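PDB 4BGV: malate dehydrogenase, which probably catalyses the reversible, NAD-dependent oxidation of malate to oxaloacetate, a step of the tricarboxylic acid cycle. Local coordinates for residues V240-E243 and S244-D248. Numbering follows the deposited sequence.
Sequences VMVE and SIVND
The last turns of helix 232-246 and the Schellman motif that ends it account for the contacts between Val240-Glu243 and Ser244-Asp248. Four i to i+4 backbone bonds, one of them weak (Ile245 N to Met241 O), define the helix here; the last two are the shorter ones, and the Val246 bond is the straightest. Ser244 N reaches Val240 O at 3.3 Å with a bent N-H...O angle of 142° and is weakly shared with Met241 O. Ile245 N likewise divides weak bonds between Met241 O and Val242 O. By contrast, Val246 N meets Val242 O at 3.0 Å in an almost linear bond (178°), and Asn247 N closes on Glu243 O at 2.8 Å.

Among side chains, Val242 and Val246 run alongside each other on one face, Val242 CG1 being 4.2 Å from Val246 CG2; Val246 CG2 also sits 3.5 Å from Val242 O. This face rests against Val78 of strand 78-81, while Ile245 packs on both Val78 and Val121 of strand 119-122, so the helix leans on the parallel NAD-domain sheet. Glu243 turns its CG over its own backbone, flanked by N and C (chi1 76°) and 3.3 Å from Ser244 N, and the extended chain carries OE2 to salt bridges with Arg24 and Arg249. Two cations around a buried carboxylate would be expected to stabilise its charged form. Ser244 OG is engaged by Ile280 O and Arg251 N, tying the helix to strands 251-259 and 272-281.

Asn247 is the first residue to leave helical angles, with its CB still 3.3 Å from Glu243 O. Asp248 then takes a positive phi, its N bonding weakly to Ile245 O while Arg249 N turns back to Ser244 O. That pairing, with Asp248 as C-prime residue, is the signature of a Schellman C-cap leading from helix 232-246 into strand 251-259.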
# COMPACT_ATOMS: atom_id res chain seq x y z
N VAL A 240 -6.23 -3.25 13.01
CA VAL A 240 -7.15 -2.19 12.56
C VAL A 240 -7.69 -1.39 13.75
O VAL A 240 -7.95 -0.20 13.63
CB VAL A 240 -8.30 -2.70 11.64
CG1 VAL A 240 -7.73 -3.28 10.34
CG2 VAL A 240 -9.18 -3.71 12.36
N MET A 241 -7.86 -2.05 14.90
CA MET A 241 -8.25 -1.34 16.13
C MET A 241 -7.12 -0.43 16.62
O MET A 241 -7.36 0.74 16.94
CB MET A 241 -8.60 -2.33 17.24
CG MET A 241 -9.88 -3.10 17.00
SD MET A 241 -10.04 -4.57 18.06
CE MET A 241 -10.22 -3.83 19.70
N VAL A 242 -5.90 -0.96 16.67
CA VAL A 242 -4.76 -0.18 17.16
C VAL A 242 -4.51 1.06 16.29
O VAL A 242 -4.31 2.18 16.80
CB VAL A 242 -3.48 -1.04 17.19
CG1 VAL A 242 -2.26 -0.18 17.56
CG2 VAL A 242 -3.66 -2.23 18.15
N GLU A 243 -4.54 0.89 14.97
CA GLU A 243 -4.24 2.02 14.09
C GLU A 243 -5.35 3.08 14.15
O GLU A 243 -5.09 4.27 13.92
CB GLU A 243 -3.98 1.54 12.64
CG GLU A 243 -5.24 1.16 11.90
CD GLU A 243 -4.96 0.56 10.53
OE1 GLU A 243 -3.79 0.28 10.21
OE2 GLU A 243 -5.93 0.38 9.78
N SER A 244 -6.58 2.67 14.46
CA SER A 244 -7.65 3.66 14.59
C SER A 244 -7.38 4.57 15.78
O SER A 244 -7.73 5.76 15.76
CB SER A 244 -9.04 3.00 14.72
OG SER A 244 -10.08 3.98 14.56
N ILE A 245 -6.79 4.03 16.84
CA ILE A 245 -6.39 4.89 17.97
C ILE A 245 -5.19 5.78 17.61
O ILE A 245 -5.25 7.02 17.72
CB ILE A 245 -6.00 4.05 19.21
CG1 ILE A 245 -7.18 3.17 19.64
CG2 ILE A 245 -5.58 4.97 20.38
CD1 ILE A 245 -6.86 2.23 20.78
N VAL A 246 -4.11 5.13 17.17
CA VAL A 246 -2.86 5.83 16.87
C VAL A 246 -3.06 6.93 15.83
O VAL A 246 -2.55 8.06 15.98
CB VAL A 246 -1.77 4.84 16.39
CG1 VAL A 246 -0.55 5.56 15.85
CG2 VAL A 246 -1.39 3.91 17.55
N ASN A 247 -3.80 6.61 14.79
CA ASN A 247 -4.00 7.56 13.71
C ASN A 247 -5.37 8.23 13.75
O ASN A 247 -5.78 8.87 12.77
CB ASN A 247 -3.74 6.86 12.37
CG ASN A 247 -2.29 6.48 12.21
OD1 ASN A 247 -1.41 7.21 12.67
ND2 ASN A 247 -2.02 5.35 11.56
N ASP A 248 -6.08 8.04 14.87
CA ASP A 248 -7.35 8.74 15.13
C ASP A 248 -8.34 8.60 13.95
O ASP A 248 -8.93 9.58 13.49
CB ASP A 248 -7.05 10.21 15.44
CG ASP A 248 -8.22 10.95 16.05
OD1 ASP A 248 -9.02 10.33 16.79
OD2 ASP A 248 -8.33 12.17 15.79